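PDB 5IM3: ribonucleoside-diphosphate reductase from Pseudomonas aeruginosa, which probably reduces ribonucleoside diphosphates to the deoxyribonucleotides needed for DNA synthesis, and binds dATP in its N-terminal ATP cone and at another site. Local coordinates for residues 328-333 with 631-636; 346-349 with 354-357. All coordinates share one frame; numbering follows the deposited sequence.

Interaction 1: residues 328-333 with 631-636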
loop_
_atom_site.group_PDB
_atom_site.type_symbol
_atom_site.label_atom_id
_atom_site.label_comp_id
_atom_site.label_asym_id
_atom_site.label_seq_id
_atom_site.Cartn_x
_atom_site.Cartn_y
_atom_site.Cartn_z
ATOM N N MET A 328 -47.197 18.164 -37.252
ATOM C CA MET A 328 -47.996 19.375 -37.424
ATOM C C MET A 328 -47.307 20.573 -36.785
ATOM O O MET A 328 -47.191 21.641 -37.399
ATOM C CB MET A 328 -49.390 19.172 -36.824
ATOM C CG MET A 328 -50.286 18.198 -37.597
ATOM S SD MET A 328 -51.741 17.670 -36.661
ATOM C CE MET A 328 -52.757 19.141 -36.727
ATOM N N GLY A 329 -46.837 20.412 -35.546
ATOM C CA GLY A 329 -46.162 21.506 -34.868
ATOM C C GLY A 329 -44.960 22.018 -35.631
ATOM O O GLY A 329 -44.665 23.216 -35.602
ATOM N N LEU A 330 -44.255 21.131 -36.328
ATOM C CA LEU A 330 -43.113 21.530 -37.137
ATOM C C LEU A 330 -43.509 22.125 -38.481
ATOM O O LEU A 330 -42.639 22.671 -39.169
ATOM C CB LEU A 330 -42.192 20.324 -37.362
ATOM C CG LEU A 330 -41.459 19.815 -36.115
ATOM C CD1 LEU A 330 -40.678 18.550 -36.441
ATOM C CD2 LEU A 330 -40.534 20.889 -35.547
ATOM N N ALA A 331 -44.787 22.049 -38.862
ATOM C CA ALA A 331 -45.245 22.542 -40.155
ATOM C C ALA A 331 -46.266 23.671 -40.046
ATOM O O ALA A 331 -46.905 24.006 -41.053
ATOM C CB ALA A 331 -45.840 21.390 -40.971
ATOM N N ILE A 332 -46.438 24.278 -38.869
ATOM C CA ILE A 332 -47.450 25.318 -38.706
ATOM C C ILE A 332 -47.168 26.563 -39.535
ATOM O O ILE A 332 -48.021 27.451 -39.598
ATOM C CB ILE A 332 -47.604 25.740 -37.227
ATOM C CG1 ILE A 332 -46.258 26.162 -36.640
ATOM C CG2 ILE A 332 -48.214 24.627 -36.408
ATOM C CD1 ILE A 332 -46.381 26.850 -35.295
ATOM N N GLU A 333 -45.995 26.667 -40.157
ATOM C CA GLU A 333 -45.660 27.834 -40.967
ATOM C C GLU A 333 -45.266 27.466 -42.390
ATOM O O GLU A 333 -44.819 28.338 -43.143
ATOM C CB GLU A 333 -44.539 28.639 -40.301
ATOM C CG GLU A 333 -44.959 29.274 -38.987
ATOM C CD GLU A 333 -43.911 30.211 -38.424
ATOM O OE1 GLU A 333 -43.083 30.720 -39.210
ATOM O OE2 GLU A 333 -43.918 30.435 -37.194
ATOM N N VAL A 631 -33.280 17.694 -42.652
ATOM C CA VAL A 631 -32.724 19.043 -42.624
ATOM C C VAL A 631 -33.840 20.078 -42.671
ATOM O O VAL A 631 -33.791 21.096 -41.973
ATOM C CB VAL A 631 -31.723 19.233 -43.781
ATOM C CG1 VAL A 631 -31.249 20.684 -43.855
ATOM C CG2 VAL A 631 -30.532 18.294 -43.613
ATOM N N ARG A 632 -34.866 19.838 -43.492
ATOM C CA ARG A 632 -35.982 20.775 -43.558
ATOM C C ARG A 632 -36.667 20.899 -42.203
ATOM O O ARG A 632 -36.941 22.009 -41.733
ATOM C CB ARG A 632 -36.984 20.336 -44.623
ATOM C CG ARG A 632 -38.085 21.358 -44.870
ATOM C CD ARG A 632 -39.118 20.854 -45.869
ATOM N NE ARG A 632 -40.071 21.898 -46.233
ATOM C CZ ARG A 632 -39.899 22.755 -47.234
ATOM N NH1 ARG A 632 -38.808 22.701 -47.986
ATOM N NH2 ARG A 632 -40.825 23.674 -47.486
ATOM N N MET A 633 -36.951 19.765 -41.559
ATOM C CA MET A 633 -37.565 19.803 -40.236
ATOM C C MET A 633 -36.702 20.582 -39.252
ATOM O O MET A 633 -37.220 21.357 -38.438
ATOM C CB MET A 633 -37.801 18.380 -39.732
ATOM C CG MET A 633 -38.784 17.596 -40.586
ATOM S SD MET A 633 -38.857 15.848 -40.163
ATOM C CE MET A 633 -39.498 15.901 -38.494
ATOM N N LEU A 634 -35.381 20.398 -39.314
ATOM C CA LEU A 634 -34.498 21.121 -38.403
ATOM C C LEU A 634 -34.487 22.611 -38.717
ATOM O O LEU A 634 -34.437 23.442 -37.805
ATOM C CB LEU A 634 -33.083 20.545 -38.468
ATOM C CG LEU A 634 -32.887 19.171 -37.820
ATOM C CD1 LEU A 634 -31.453 18.685 -37.999
ATOM C CD2 LEU A 634 -33.255 19.194 -36.339
ATOM N N ASP A 635 -34.542 22.972 -40.001
ATOM C CA ASP A 635 -34.610 24.386 -40.348
ATOM C C ASP A 635 -35.914 25.000 -39.859
ATOM O O ASP A 635 -35.939 26.158 -39.426
ATOM C CB ASP A 635 -34.457 24.570 -41.857
ATOM C CG ASP A 635 -34.063 25.990 -42.232
ATOM O OD1 ASP A 635 -33.091 26.511 -41.647
ATOM O OD2 ASP A 635 -34.725 26.590 -43.101
ATOM N N ASN A 636 -37.008 24.232 -39.906
ATOM C CA ASN A 636 -38.277 24.714 -39.370
ATOM C C ASN A 636 -38.182 24.963 -37.870
ATOM O O ASN A 636 -38.772 25.919 -37.353
ATOM C CB ASN A 636 -39.388 23.708 -39.665
ATOM C CG ASN A 636 -39.825 23.720 -41.117
ATOM O OD1 ASN A 636 -39.126 24.238 -41.988
ATOM N ND2 ASN A 636 -40.993 23.152 -41.382
#
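N636 reaches across from helix 620-640 to the backbone carbonyl of L330, and its side chain can be followed atom by atom. Its CB already lies 3.4 Å from L330 O. CG comes next, turned beside the backbone N (chi1 -74°), and is 3.6 Å from L330 O; both carbons lie alongside this oxygen, and ND2 alone bonds to it. At the tip, ND2 donates to L330 O over 2.8 Å, with an N-H...O angle of 158°. The acceptor lies close to the plane of the amide, while ND2 is tilted 18° from the plane of the L330 carbonyl. The amide is gripped at both ends: ND2 also donates to E334 OE2, and OD1 takes a hydrogen bond from R707 NH2. These three bonds should fix the rotation of the group and satisfy its buried polar atoms.

One turn earlier on the same helix, M633 supplies an apolar touch beside the polar one. Its chain bends at the thioether, and CE meets L330 CD1 at 3.6 Å, the two side chains crossing at about a right angle. L330 thus gives its carbonyl to the asparagine and a methyl to the methionine.

The contact is buried and joins helix 319-330, in the all-alpha family region, to helix 620-640 of the barrel region. F344 of helix 337-349 touches A331, M633 and N636, strand 353-355 packs on L330 and M633, and helix 679-707 covers V631 and R632.

Interaction 2: residues 346-349 with 354-357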
loop_
_atom_site.group_PDB
_atom_site.type_symbol
_atom_site.label_atom_id
_atom_site.label_comp_id
_atom_site.label_asym_id
_atom_site.label_seq_id
_atom_site.Cartn_x
_atom_site.Cartn_y
_atom_site.Cartn_z
ATOM N N ASN A 346 -44.546 10.822 -41.753
ATOM C CA ASN A 346 -44.038 9.570 -42.302
ATOM C C ASN A 346 -42.595 9.331 -41.881
ATOM O O ASN A 346 -42.206 8.195 -41.588
ATOM C CB ASN A 346 -44.156 9.581 -43.823
ATOM C CG ASN A 346 -45.587 9.421 -44.296
ATOM O OD1 ASN A 346 -46.413 8.806 -43.618
ATOM N ND2 ASN A 346 -45.888 9.972 -45.467
ATOM N N LEU A 347 -41.784 10.391 -41.841
ATOM C CA LEU A 347 -40.390 10.229 -41.447
ATOM C C LEU A 347 -40.273 9.828 -39.981
ATOM O O LEU A 347 -39.447 8.980 -39.626
ATOM C CB LEU A 347 -39.617 11.523 -41.710
ATOM C CG LEU A 347 -38.096 11.375 -41.696
ATOM C CD1 LEU A 347 -37.627 10.576 -42.911
ATOM C CD2 LEU A 347 -37.417 12.731 -41.646
ATOM N N LEU A 348 -41.100 10.420 -39.116
ATOM C CA LEU A 348 -41.018 10.150 -37.684
ATOM C C LEU A 348 -41.605 8.787 -37.330
ATOM O O LEU A 348 -40.959 7.984 -36.649
ATOM C CB LEU A 348 -41.737 11.257 -36.908
ATOM C CG LEU A 348 -41.073 12.635 -36.913
ATOM C CD1 LEU A 348 -42.000 13.669 -36.296
ATOM C CD2 LEU A 348 -39.748 12.601 -36.164
ATOM N N SER A 349 -42.829 8.511 -37.785
ATOM C CA SER A 349 -43.522 7.284 -37.408
ATOM C C SER A 349 -42.836 6.028 -37.936
ATOM O O SER A 349 -43.063 4.943 -37.391
ATOM C CB SER A 349 -44.968 7.326 -37.909
ATOM O OG SER A 349 -45.015 7.499 -39.315
ATOM N N MET A 354 -35.523 10.804 -36.053
ATOM C CA MET A 354 -36.229 11.166 -34.830
ATOM C C MET A 354 -35.755 12.534 -34.373
ATOM O O MET A 354 -34.554 12.750 -34.187
ATOM C CB MET A 354 -36.006 10.125 -33.729
ATOM C CG MET A 354 -36.936 10.285 -32.535
ATOM S SD MET A 354 -38.687 10.289 -32.984
ATOM C CE MET A 354 -38.866 8.667 -33.726
ATOM N N SER A 355 -36.699 13.449 -34.196
ATOM C CA SER A 355 -36.376 14.757 -33.663
ATOM C C SER A 355 -35.834 14.621 -32.245
ATOM O O SER A 355 -36.012 13.599 -31.576
ATOM C CB SER A 355 -37.614 15.654 -33.674
ATOM O OG SER A 355 -38.180 15.718 -34.973
ATOM N N SER A 356 -35.159 15.672 -31.791
ATOM C CA SER A 356 -34.596 15.674 -30.454
ATOM C C SER A 356 -35.704 15.621 -29.405
ATOM O O SER A 356 -36.875 15.902 -29.676
ATOM C CB SER A 356 -33.743 16.921 -30.239
ATOM O OG SER A 356 -34.534 18.087 -30.373
ATOM N N THR A 357 -35.307 15.263 -28.187
ATOM C CA THR A 357 -36.236 15.187 -27.060
ATOM C C THR A 357 -37.072 16.447 -26.874
ATOM O O THR A 357 -38.295 16.323 -26.698
ATOM C CB THR A 357 -35.426 14.853 -25.797
ATOM O OG1 THR A 357 -35.215 13.434 -25.737
ATOM C CG2 THR A 357 -36.132 15.313 -24.526
#
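A helix-loop-strand connection, leading from helix 337-349 into the short strand 353-355, is closed by packing between L348 and the pair M354 and S355. The strand, just before helix 357-362, belongs to the mixed sheet of this ten-stranded alpha-beta barrel enzyme. There it runs antiparallel to strand 600-608, and the backbone of M354 is hydrogen-bonded to that of S606. No hydrogen bond joins the two segments, and what passes between them is van der Waals contact; the turn that connects them has a hydrogen bond of its own, from S350 OG to N346 O.

L348 extends one branch, CD2, over the strand backbone. The methyl lies 3.7 Å from S355 N and 4.0 Å from M354 CA, and so rests on the main chain where the two residues meet. CG of L348 sits beside the backbone N (chi1 -69°), an orientation that carries CD2 from the helix to the strand, although the bond from CA to CB does not itself point there. F323 and V326 of helix 319-330 also pack on L348.

M354 answers from the strand with a folded side chain. Its bends at chi2 (55°) and chi3 (61°) curl the thioether back to the helix. SD passes 4.1 Å from L348 CD2, and CE continues to the main chain, stopping 3.7 Å from L348 O. The methionine therefore touches both a side-chain methyl and a backbone carbonyl of the same leucine. I775 and T779 of helix 773-779 pack on M354 as well.

The next residue adds its hydroxyl to the packing: S355 OG lies 3.7 Å from L348 CD2.

Interactions 1 and 2 have centres about 11 Å apart and share one buried layer, with M633 as the main bridge. Its SD packs 3.7 Å from L347 CD2, while its CE lies 3.8 Å from S355 OG and 4.0 Å from L348 CG. L330 CD1 adds a longer approach, 4.1 Å to S355 OG. Helix 620-640 thereby packs against both the helix and the strand joined by interaction 2, and helices 319-330 and 337-349 follow each other in the chain. Both contacts lie away from the dATP sites. The sheet partner of strand 353-355, strand 600-608, carries C602, disulfide-bonded to C373, probably the redox-active cysteine pair of the active site, as in other class I enzymes.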